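Local atomic coordinates of aryl acylamidase (bacterium CSBL00001, PDB entry 4YJ6), a protein that probably hydrolyses the amide bond of aryl acylamides, as an aryl acylamidase of the amidase signature family. Residues G137-T141 against L427-C431; P177-D183 against Y223-R229; V296-L300 against A476-S481; D308-P312 against C384-V388. One frame throughout, in Å; residues are numbered along the deposited sequence.

Contact 1 of 4, residues G137-T141 against L427-C431; sequences GFRGT and LIGWC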
loop_
_atom_site.group_PDB
_atom_site.type_symbol
_atom_site.label_atom_id
_atom_site.label_comp_id
_atom_site.label_asym_id
_atom_site.label_seq_id
_atom_site.Cartn_x
_atom_site.Cartn_y
_atom_site.Cartn_z
ATOM N N GLY A 137 -4.547 0.800 -11.197
ATOM C CA GLY A 137 -4.773 0.917 -9.754
ATOM C C GLY A 137 -6.228 1.208 -9.374
ATOM O O GLY A 137 -6.502 1.520 -8.226
ATOM N N PHE A 138 -7.165 1.072 -10.317
ATOM C CA PHE A 138 -8.466 1.762 -10.156
ATOM C C PHE A 138 -9.499 0.864 -9.449
ATOM O O PHE A 138 -10.620 0.660 -9.942
ATOM C CB PHE A 138 -8.970 2.292 -11.522
ATOM C CG PHE A 138 -9.768 3.590 -11.435
ATOM C CD1 PHE A 138 -11.050 3.608 -10.915
ATOM C CD2 PHE A 138 -9.249 4.773 -11.915
ATOM C CE1 PHE A 138 -11.792 4.824 -10.849
ATOM C CE2 PHE A 138 -9.977 5.978 -11.832
ATOM C CZ PHE A 138 -11.250 5.979 -11.292
ATOM N N ARG A 139 -9.106 0.331 -8.294
ATOM C CA ARG A 139 -10.020 -0.368 -7.371
ATOM C C ARG A 139 -9.232 -0.900 -6.182
ATOM O O ARG A 139 -8.008 -1.064 -6.251
ATOM C CB ARG A 139 -10.748 -1.551 -8.041
ATOM C CG ARG A 139 -9.786 -2.517 -8.762
ATOM C CD ARG A 139 -10.533 -3.596 -9.589
ATOM N NE ARG A 139 -11.257 -2.997 -10.700
ATOM C CZ ARG A 139 -12.367 -3.481 -11.253
ATOM N NH1 ARG A 139 -12.930 -4.596 -10.795
ATOM N NH2 ARG A 139 -12.917 -2.824 -12.272
ATOM N N GLY A 140 -9.950 -1.186 -5.098
ATOM C CA GLY A 140 -9.360 -1.689 -3.869
ATOM C C GLY A 140 -9.265 -3.216 -3.809
ATOM O O GLY A 140 -9.101 -3.787 -2.727
ATOM N N THR A 141 -9.363 -3.859 -4.971
ATOM C CA THR A 141 -9.113 -5.290 -5.102
ATOM C C THR A 141 -7.986 -5.462 -6.117
ATOM O O THR A 141 -7.654 -4.530 -6.857
ATOM C CB THR A 141 -10.335 -6.021 -5.640
ATOM O OG1 THR A 141 -10.794 -5.317 -6.800
ATOM C CG2 THR A 141 -11.451 -6.050 -4.548
ATOM N N LEU A 427 -15.685 0.046 -6.434
ATOM C CA LEU A 427 -14.242 0.157 -6.720
ATOM C C LEU A 427 -13.495 0.716 -5.522
ATOM O O LEU A 427 -12.450 0.208 -5.135
ATOM C CB LEU A 427 -13.983 1.075 -7.917
ATOM C CG LEU A 427 -14.762 0.797 -9.204
ATOM C CD1 LEU A 427 -14.265 1.752 -10.290
ATOM C CD2 LEU A 427 -14.588 -0.677 -9.639
ATOM N N ILE A 428 -14.022 1.772 -4.910
ATOM C CA ILE A 428 -13.231 2.476 -3.913
ATOM C C ILE A 428 -14.070 2.982 -2.735
ATOM O O ILE A 428 -13.532 3.476 -1.751
ATOM C CB ILE A 428 -12.509 3.683 -4.571
ATOM C CG1 ILE A 428 -11.289 4.141 -3.767
ATOM C CG2 ILE A 428 -13.460 4.863 -4.716
ATOM C CD1 ILE A 428 -10.130 3.112 -3.760
ATOM N N GLY A 429 -15.390 2.890 -2.826
ATOM C CA GLY A 429 -16.230 3.559 -1.822
ATOM C C GLY A 429 -16.062 3.088 -0.391
ATOM O O GLY A 429 -16.274 3.876 0.558
ATOM N N TRP A 430 -15.771 1.790 -0.233
ATOM C CA TRP A 430 -15.584 1.183 1.085
ATOM C C TRP A 430 -14.122 1.340 1.579
ATOM O O TRP A 430 -13.773 0.915 2.688
ATOM C CB TRP A 430 -15.961 -0.319 1.001
ATOM C CG TRP A 430 -15.335 -0.962 -0.236
ATOM C CD1 TRP A 430 -15.838 -0.960 -1.503
ATOM C CD2 TRP A 430 -14.066 -1.631 -0.310
ATOM N NE1 TRP A 430 -14.954 -1.583 -2.365
ATOM C CE2 TRP A 430 -13.875 -2.025 -1.644
ATOM C CE3 TRP A 430 -13.088 -1.959 0.639
ATOM C CZ2 TRP A 430 -12.707 -2.701 -2.077
ATOM C CZ3 TRP A 430 -11.951 -2.640 0.225
ATOM C CH2 TRP A 430 -11.781 -3.018 -1.114
ATOM N N CYS A 431 -13.265 1.934 0.749
ATOM C CA CYS A 431 -11.865 2.128 1.134
ATOM C C CYS A 431 -11.734 3.486 1.829
ATOM O O CYS A 431 -11.291 4.466 1.203
ATOM C CB CYS A 431 -10.942 2.094 -0.101
ATOM S SG CYS A 431 -11.171 0.577 -1.100
#

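Contact 2 of 4, residues P177-D183 against Y223-R229; sequences PVAGGTD and YEGPITR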
loop_
_atom_site.group_PDB
_atom_site.type_symbol
_atom_site.label_atom_id
_atom_site.label_comp_id
_atom_site.label_asym_id
_atom_site.label_seq_id
_atom_site.Cartn_x
_atom_site.Cartn_y
_atom_site.Cartn_z
ATOM N N PRO A 177 9.957 -10.143 3.624
ATOM C CA PRO A 177 9.555 -9.427 4.854
ATOM C C PRO A 177 8.993 -8.034 4.589
ATOM O O PRO A 177 8.315 -7.487 5.447
ATOM C CB PRO A 177 10.862 -9.322 5.658
ATOM C CG PRO A 177 11.951 -9.343 4.562
ATOM C CD PRO A 177 11.424 -10.256 3.500
ATOM N N VAL A 178 9.238 -7.485 3.411
ATOM C CA VAL A 178 8.750 -6.132 3.079
ATOM C C VAL A 178 8.483 -6.133 1.582
ATOM O O VAL A 178 9.176 -6.824 0.811
ATOM C CB VAL A 178 9.778 -5.024 3.464
ATOM C CG1 VAL A 178 11.152 -5.300 2.820
ATOM C CG2 VAL A 178 9.247 -3.614 3.044
ATOM N N ALA A 179 7.450 -5.418 1.143
ATOM C CA ALA A 179 7.188 -5.262 -0.291
ATOM C C ALA A 179 6.711 -3.827 -0.536
ATOM O O ALA A 179 6.117 -3.215 0.352
ATOM C CB ALA A 179 6.133 -6.282 -0.778
ATOM N N GLY A 180 6.954 -3.302 -1.726
ATOM C CA GLY A 180 6.559 -1.936 -2.019
ATOM C C GLY A 180 5.104 -1.806 -2.460
ATOM O O GLY A 180 4.612 -2.558 -3.304
ATOM N N GLY A 181 4.420 -0.840 -1.875
ATOM C CA GLY A 181 3.067 -0.528 -2.277
ATOM C C GLY A 181 2.994 0.906 -2.767
ATOM O O GLY A 181 3.921 1.711 -2.584
ATOM N N THR A 182 1.905 1.214 -3.458
ATOM C CA THR A 182 1.639 2.604 -3.817
ATOM C C THR A 182 0.216 2.899 -3.410
ATOM O O THR A 182 -0.589 1.971 -3.221
ATOM C CB THR A 182 1.843 2.894 -5.321
ATOM O OG1 THR A 182 0.842 2.246 -6.124
ATOM C CG2 THR A 182 3.254 2.409 -5.757
ATOM N N ASP A 183 -0.108 4.184 -3.269
ATOM C CA ASP A 183 -1.364 4.522 -2.557
ATOM C C ASP A 183 -1.891 5.878 -3.069
ATOM O O ASP A 183 -1.245 6.913 -2.850
ATOM C CB ASP A 183 -0.978 4.571 -1.053
ATOM C CG ASP A 183 -2.163 4.732 -0.091
ATOM O OD1 ASP A 183 -3.040 5.598 -0.280
ATOM O OD2 ASP A 183 -2.172 3.971 0.903
ATOM N N TYR A 223 1.382 8.170 -2.818
ATOM C CA TYR A 223 2.472 7.786 -1.945
ATOM C C TYR A 223 3.065 6.441 -2.329
ATOM O O TYR A 223 2.344 5.538 -2.791
ATOM C CB TYR A 223 1.909 7.558 -0.538
ATOM C CG TYR A 223 1.021 8.653 0.008
ATOM C CD1 TYR A 223 1.591 9.805 0.594
ATOM C CD2 TYR A 223 -0.370 8.535 -0.022
ATOM C CE1 TYR A 223 0.791 10.813 1.136
ATOM C CE2 TYR A 223 -1.189 9.574 0.535
ATOM C CZ TYR A 223 -0.582 10.690 1.092
ATOM O OH TYR A 223 -1.344 11.685 1.660
ATOM N N GLU A 224 4.374 6.276 -2.100
ATOM C CA GLU A 224 4.970 4.930 -2.056
ATOM C C GLU A 224 5.343 4.604 -0.623
ATOM O O GLU A 224 5.740 5.494 0.147
ATOM C CB GLU A 224 6.229 4.868 -2.940
ATOM C CG GLU A 224 5.899 5.174 -4.434
ATOM C CD GLU A 224 6.891 4.613 -5.435
ATOM O OE1 GLU A 224 7.506 3.553 -5.191
ATOM O OE2 GLU A 224 7.045 5.266 -6.498
ATOM N N GLY A 225 5.207 3.342 -0.241
ATOM C CA GLY A 225 5.568 2.960 1.116
ATOM C C GLY A 225 5.572 1.452 1.278
ATOM O O GLY A 225 5.194 0.728 0.376
ATOM N N PRO A 226 6.006 0.991 2.450
ATOM C CA PRO A 226 6.220 -0.427 2.723
ATOM C C PRO A 226 4.996 -1.145 3.294
ATOM O O PRO A 226 4.221 -0.548 4.049
ATOM C CB PRO A 226 7.336 -0.398 3.758
ATOM C CG PRO A 226 7.008 0.829 4.578
ATOM C CD PRO A 226 6.453 1.840 3.559
ATOM N N ILE A 227 4.869 -2.423 2.933
ATOM C CA ILE A 227 3.990 -3.356 3.636
ATOM C C ILE A 227 4.889 -4.398 4.306
ATOM O O ILE A 227 5.761 -4.946 3.655
ATOM C CB ILE A 227 3.017 -4.009 2.644
ATOM C CG1 ILE A 227 2.126 -2.923 2.037
ATOM C CG2 ILE A 227 2.150 -5.138 3.341
ATOM C CD1 ILE A 227 1.232 -3.405 0.878
ATOM N N THR A 228 4.707 -4.624 5.610
ATOM C CA THR A 228 5.609 -5.502 6.375
ATOM C C THR A 228 4.787 -6.355 7.349
ATOM O O THR A 228 3.580 -6.202 7.444
ATOM C CB THR A 228 6.590 -4.685 7.237
ATOM O OG1 THR A 228 5.849 -3.841 8.128
ATOM C CG2 THR A 228 7.501 -3.811 6.367
ATOM N N ARG A 229 5.444 -7.236 8.101
ATOM C CA ARG A 229 4.743 -7.981 9.149
ATOM C C ARG A 229 5.009 -7.368 10.505
ATOM O O ARG A 229 4.259 -7.643 11.448
ATOM C CB ARG A 229 5.162 -9.468 9.179
ATOM C CG ARG A 229 4.680 -10.247 7.925
ATOM C CD ARG A 229 4.995 -11.751 7.974
ATOM N NE ARG A 229 6.432 -11.970 8.043
ATOM C CZ ARG A 229 7.243 -12.004 6.980
ATOM N NH1 ARG A 229 6.767 -11.918 5.738
ATOM N NH2 ARG A 229 8.538 -12.161 7.180
HETATM O O HOH W 1 8.202 -8.030 8.160
HETATM O O HOH W 2 6.385 1.226 -3.841
#

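Contact 3 of 4, residues V296-L300 against A476-S481; sequences VFTEL and AFERAS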
loop_
_atom_site.group_PDB
_atom_site.type_symbol
_atom_site.label_atom_id
_atom_site.label_comp_id
_atom_site.label_asym_id
_atom_site.label_seq_id
_atom_site.Cartn_x
_atom_site.Cartn_y
_atom_site.Cartn_z
ATOM N N VAL A 296 -7.205 -0.932 23.690
ATOM C CA VAL A 296 -5.830 -1.340 23.978
ATOM C C VAL A 296 -5.032 -0.111 24.382
ATOM O O VAL A 296 -4.198 -0.164 25.288
ATOM C CB VAL A 296 -5.196 -2.064 22.780
ATOM C CG1 VAL A 296 -3.658 -2.305 23.014
ATOM C CG2 VAL A 296 -5.942 -3.384 22.510
ATOM N N PHE A 297 -5.313 1.021 23.737
ATOM C CA PHE A 297 -4.551 2.227 24.022
ATOM C C PHE A 297 -4.863 2.822 25.398
ATOM O O PHE A 297 -3.991 3.407 26.020
ATOM C CB PHE A 297 -4.815 3.266 22.953
ATOM C CG PHE A 297 -4.223 2.889 21.620
ATOM C CD1 PHE A 297 -2.855 2.895 21.436
ATOM C CD2 PHE A 297 -5.030 2.515 20.563
ATOM C CE1 PHE A 297 -2.298 2.528 20.180
ATOM C CE2 PHE A 297 -4.469 2.154 19.319
ATOM C CZ PHE A 297 -3.111 2.172 19.146
ATOM N N THR A 298 -6.094 2.644 25.864
ATOM C CA THR A 298 -6.444 3.196 27.173
ATOM C C THR A 298 -5.649 2.454 28.252
ATOM O O THR A 298 -5.294 3.039 29.265
ATOM C CB THR A 298 -7.949 3.086 27.485
ATOM O OG1 THR A 298 -8.285 1.714 27.675
ATOM C CG2 THR A 298 -8.800 3.668 26.402
ATOM N N GLU A 299 -5.353 1.176 28.037
ATOM C CA GLU A 299 -4.535 0.421 29.000
ATOM C C GLU A 299 -3.077 0.817 28.982
ATOM O O GLU A 299 -2.345 0.552 29.942
ATOM C CB GLU A 299 -4.639 -1.073 28.731
ATOM C CG GLU A 299 -5.989 -1.620 29.024
ATOM C CD GLU A 299 -6.430 -1.309 30.447
ATOM O OE1 GLU A 299 -5.646 -1.614 31.380
ATOM O OE2 GLU A 299 -7.548 -0.743 30.628
ATOM N N LEU A 300 -2.630 1.423 27.881
ATOM C CA LEU A 300 -1.271 1.904 27.793
ATOM C C LEU A 300 -1.085 3.348 28.257
ATOM O O LEU A 300 -0.025 3.936 28.060
ATOM C CB LEU A 300 -0.773 1.751 26.354
ATOM C CG LEU A 300 -0.830 0.318 25.841
ATOM C CD1 LEU A 300 -0.490 0.320 24.367
ATOM C CD2 LEU A 300 0.144 -0.607 26.599
ATOM N N ALA A 476 3.357 0.371 19.824
ATOM C CA ALA A 476 2.733 0.170 21.140
ATOM C C ALA A 476 1.579 -0.831 21.025
ATOM O O ALA A 476 1.413 -1.756 21.865
ATOM C CB ALA A 476 2.268 1.507 21.679
ATOM N N PHE A 477 0.759 -0.671 19.990
ATOM C CA PHE A 477 -0.358 -1.597 19.767
ATOM C C PHE A 477 0.181 -2.999 19.444
ATOM O O PHE A 477 -0.349 -3.991 19.905
ATOM C CB PHE A 477 -1.257 -1.076 18.638
ATOM C CG PHE A 477 -2.478 -1.905 18.404
ATOM C CD1 PHE A 477 -3.598 -1.728 19.205
ATOM C CD2 PHE A 477 -2.501 -2.875 17.399
ATOM C CE1 PHE A 477 -4.743 -2.520 19.012
ATOM C CE2 PHE A 477 -3.637 -3.654 17.172
ATOM C CZ PHE A 477 -4.764 -3.484 17.982
ATOM N N GLU A 478 1.256 -3.088 18.661
ATOM C CA GLU A 478 1.818 -4.356 18.276
ATOM C C GLU A 478 2.267 -5.141 19.510
ATOM O O GLU A 478 2.107 -6.364 19.554
ATOM C CB GLU A 478 3.032 -4.089 17.350
ATOM C CG GLU A 478 3.686 -5.336 16.786
ATOM C CD GLU A 478 4.890 -4.953 15.932
ATOM O OE1 GLU A 478 5.680 -4.101 16.381
ATOM O OE2 GLU A 478 5.018 -5.519 14.850
ATOM N N ARG A 479 2.840 -4.451 20.485
ATOM C CA ARG A 479 3.305 -5.119 21.705
ATOM C C ARG A 479 2.118 -5.607 22.539
ATOM O O ARG A 479 2.136 -6.718 23.075
ATOM C CB ARG A 479 4.117 -4.168 22.556
ATOM C CG ARG A 479 5.514 -3.897 21.985
ATOM C CD ARG A 479 6.365 -3.141 22.987
ATOM N NE ARG A 479 5.908 -1.762 23.184
ATOM C CZ ARG A 479 6.274 -0.727 22.428
ATOM N NH1 ARG A 479 7.129 -0.903 21.440
ATOM N NH2 ARG A 479 5.822 0.496 22.694
ATOM N N ALA A 480 1.103 -4.755 22.644
ATOM C CA ALA A 480 -0.035 -5.017 23.561
ATOM C C ALA A 480 -1.087 -5.935 22.953
ATOM O O ALA A 480 -1.814 -6.642 23.671
ATOM C CB ALA A 480 -0.669 -3.715 23.966
ATOM N N SER A 481 -1.190 -5.905 21.632
ATOM C CA SER A 481 -2.192 -6.661 20.888
ATOM C C SER A 481 -1.564 -7.275 19.643
ATOM O O SER A 481 -1.866 -6.888 18.511
ATOM C CB SER A 481 -3.348 -5.708 20.508
ATOM O OG SER A 481 -4.398 -6.367 19.781
#

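Contact 4 of 4, residues D308-P312 against C384-V388; sequences DLGIP and CMNGV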
loop_
_atom_site.group_PDB
_atom_site.type_symbol
_atom_site.label_atom_id
_atom_site.label_comp_id
_atom_site.label_asym_id
_atom_site.label_seq_id
_atom_site.Cartn_x
_atom_site.Cartn_y
_atom_site.Cartn_z
ATOM N N ASP A 308 -16.371 13.346 16.265
ATOM C CA ASP A 308 -17.173 13.546 15.063
ATOM C C ASP A 308 -16.408 14.505 14.127
ATOM O O ASP A 308 -16.191 15.650 14.444
ATOM C CB ASP A 308 -18.538 14.146 15.446
ATOM C CG ASP A 308 -19.388 14.445 14.247
ATOM O OD1 ASP A 308 -19.118 13.897 13.154
ATOM O OD2 ASP A 308 -20.321 15.268 14.368
ATOM N N LEU A 309 -15.954 13.998 12.990
ATOM C CA LEU A 309 -15.246 14.851 12.039
ATOM C C LEU A 309 -16.124 15.929 11.426
ATOM O O LEU A 309 -15.623 16.956 10.986
ATOM C CB LEU A 309 -14.664 14.010 10.907
ATOM C CG LEU A 309 -13.243 13.560 11.214
ATOM C CD1 LEU A 309 -13.303 12.431 12.273
ATOM C CD2 LEU A 309 -12.571 13.118 9.937
ATOM N N GLY A 310 -17.438 15.697 11.394
ATOM C CA GLY A 310 -18.336 16.670 10.816
ATOM C C GLY A 310 -18.228 16.864 9.300
ATOM O O GLY A 310 -18.471 17.963 8.790
ATOM N N ILE A 311 -17.897 15.797 8.581
ATOM C CA ILE A 311 -17.799 15.868 7.117
ATOM C C ILE A 311 -19.208 16.136 6.533
ATOM O O ILE A 311 -20.130 15.381 6.803
ATOM C CB ILE A 311 -17.272 14.531 6.574
ATOM C CG1 ILE A 311 -15.788 14.335 6.981
ATOM C CG2 ILE A 311 -17.420 14.498 5.058
ATOM C CD1 ILE A 311 -15.285 12.893 6.730
ATOM N N PRO A 312 -19.382 17.226 5.768
ATOM C CA PRO A 312 -20.741 17.589 5.315
ATOM C C PRO A 312 -21.129 17.024 3.956
ATOM O O PRO A 312 -22.255 17.234 3.476
ATOM C CB PRO A 312 -20.683 19.107 5.251
ATOM C CG PRO A 312 -19.247 19.362 4.813
ATOM C CD PRO A 312 -18.426 18.331 5.569
ATOM N N CYS A 384 -11.625 19.105 7.894
ATOM C CA CYS A 384 -12.278 18.267 8.915
ATOM C C CYS A 384 -11.220 17.448 9.631
ATOM O O CYS A 384 -11.251 17.296 10.836
ATOM C CB CYS A 384 -13.318 17.335 8.305
ATOM S SG CYS A 384 -14.836 18.204 7.734
HETATM N N MSE A 385 -10.245 16.942 8.883
HETATM C CA MSE A 385 -9.131 16.243 9.531
HETATM C C MSE A 385 -8.365 17.186 10.444
HETATM O O MSE A 385 -8.018 16.835 11.585
HETATM C CB MSE A 385 -8.151 15.734 8.486
HETATM C CG MSE A 385 -8.639 14.553 7.805
HETATM SE SE MSE A 385 -8.545 13.025 9.055
HETATM C CE MSE A 385 -9.284 11.765 7.747
ATOM N N ASN A 386 -8.089 18.383 9.945
ATOM C CA ASN A 386 -7.326 19.348 10.722
ATOM C C ASN A 386 -8.059 19.699 12.033
ATOM O O ASN A 386 -7.424 19.951 13.046
ATOM C CB ASN A 386 -7.100 20.639 9.927
ATOM C CG ASN A 386 -6.011 20.488 8.855
ATOM O OD1 ASN A 386 -6.063 21.131 7.788
ATOM N ND2 ASN A 386 -5.075 19.634 9.113
ATOM N N GLY A 387 -9.379 19.744 11.986
ATOM C CA GLY A 387 -10.158 20.052 13.193
ATOM C C GLY A 387 -9.922 19.004 14.269
ATOM O O GLY A 387 -9.903 19.309 15.457
ATOM N N VAL A 388 -9.760 17.744 13.867
ATOM C CA VAL A 388 -9.409 16.707 14.827
ATOM C C VAL A 388 -8.023 16.973 15.412
ATOM O O VAL A 388 -7.826 16.917 16.625
ATOM C CB VAL A 388 -9.458 15.313 14.154
ATOM C CG1 VAL A 388 -8.819 14.221 15.044
ATOM C CG2 VAL A 388 -10.925 14.953 13.823
HETATM O O HOH W 3 -13.308 18.197 12.425
#

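Contact 1 of 4, residues G137-T141 against L427-C431
Two irregular loops meet here in the interior of the amidase fold, one shaped by an inverse gamma turn centred on Phe138, the other by a type I beta turn from Ile428 to Cys431. Neither contains a regular helix or strand, yet every residue in touch is buried. Starting at Gly137, its O receives a weak hydrogen bond from Arg139 N, which closes the gamma turn. Phe138 then sends its ring edge to Leu427, CD1 to CD1 at 3.8 Å, while its ring also meets that of Trp359. At Arg139 the CA lies 3.4 Å from Leu427 O, a CA-H...O contact, and one face of the guanidinium is covered by Leu427, NH2 to CD2 at 3.8 Å; the charged end itself is held by Thr413 O. The link is tied at Gly140, whose N donates to Leu427 O at 2.9 Å and 148°, the one hydrogen bond between the loops. This position is also sterically tight: an ideal CB on Gly140 would fall 2.6 Å from Cys431 SG and 2.9 Å from Trp430 CH2, so the close approach depends on its absence. Thr141 hydrogen-bonds through OG1 to Thr413 O and brings CG2 to 4.3 Å from Trp430 CZ2. The indole, which meets the ring of Trp194, turns its edge to Gly140 O, CH2 of Trp430 lying 3.2 Å from it.

Contact 2 of 4, residues P177-D183 against Y223-R229
Val178 overlaps Pro226 and Thr228 on one sheet face, CG2 3.8 Å from both Pro226 CB and Thr228 CG2; helix 231-241 covers both. On the other face Ala179 and Ile227 pack under helix 165-172. Strand 178-183 is outermost in the large mixed sheet; the segment axes come within 4.7 Å, antiparallel, their N-to-C directions at 146°. Hydrogen-bonded pairs mark the register: Ala179 N to Ile227 O 3.1 Å, Ile227 N to Ala179 O 3.0 Å; Gly181 N to Gly225 O 2.9 Å, Gly225 N to Gly181 O 3.1 Å; Tyr223 N to Asp183 O 2.9 Å, with a weak return bond. A CB on Gly181 would be tight against Ile227 CD1 (3.4 Å), which lies over it. A water donates to Gly181 O (2.8 Å) and Glu224 OE1 (2.9 Å), which also accepts from Tyr116 N. Thr182 OG1 bonds Lys84, while Asp183 OD1 accepts from Asn437 ND2 and salt-bridges Arg189. Backbone bonds carry the pairing, so Thr182 and Asp183 can bind groups outside it.

Contact 3 of 4, residues V296-L300 against A476-S481
The last turn of helix 284-299 lies against the last turn of helix 467-480, and the fit is one of side-chain bumps in shallow hollows. Val296 is the main bump. Its CG1 drops onto Ala480 CB at 3.4 Å, while CG2 reaches Phe477 CE1 at 3.8 Å and Ser481 CB at 4.0 Å, so the isopropyl group fills a pocket bounded by these three residues. One turn on, Leu300 fills the neighbouring dip over the small alanines, with CD1 4.0 Å from Ala476 CB and 4.1 Å from Ala480 CB. The order of partners is reversed, Val296 facing Ala480 (CA atoms 6.9 Å apart) and Leu300 facing Ala476 (8.0 Å). Deeper in, Phe297 puts CZ 3.8 Å from Phe477 CB; the two rings are oblique, centroids 5.7 Å apart and planes at 31°, and both rest on Met458 of strand 454-462. Helix 284-299 is the connection of a beta-alpha-beta crossover between the parallel neighbours 270-273 and 303-306, so the contact joins that unit to the helix near the C-terminus. With 293 Å² buried and no hydrogen bond across, cohesion between these segments is van der Waals packing of apolar groups, the aromatics inward and Ala480 at the exposed border.

Contact 4 of 4, residues D308-P312 against C384-V388
An Asx turn shapes the loop that leaves strand 303-306: Asp308 OD1 accepts from Gly310 N at 3.0 Å and 148°. The bend offers a hollow to Cys384 of helix 368-389. Its SG lies 3.8 Å from Gly310 O, 3.8 Å from Ile311 CA and 4.2 Å from Pro312 CD, while Cys384 CB is 3.6 Å from Leu309 O. Leu309 is the buried anchor, with CG 3.8 Å from Val388 CG2 and CD2 4.1 Å from SE of Met385, modelled as selenomethionine. No direct hydrogen bond crosses; a water donates instead to Leu309 O (3.0 Å) and Cys384 O (2.8 Å), the backbone bridge between the parts. Met385 also touches Leu435 and Ser439 of helix 434-439. The helix leads on to strand 394-398, which runs parallel in the same sheet as 303-306, so the start and the end of the long helical connection between these strands, which passes over 270-273, meet here, an element of the alpha/beta fold of amidases.

Contacts 1 and 2 belong to the core, with centres about 12 and 5 Å from that of the chain, whereas contacts 3 and 4, at about 23 and 24 Å, are only partly buried. Chemistry follows place. Contact 2 rests chiefly on backbone bonds; contact 1 combines one such bond with side-chain packing; contact 3 is apolar packing with no hydrogen bond across, and contact 4 adds a bridging water. Contacts 2, 3 and 4 all involve elements of the large mixed sheet or its flanking helices, and strand 303-306 lies between segments 296-300 and 308-312. Contacts 2 and 3 touch, Arg229 O lying 4.1 Å from Glu478 OE2, while contacts 1 and 3 are farthest apart.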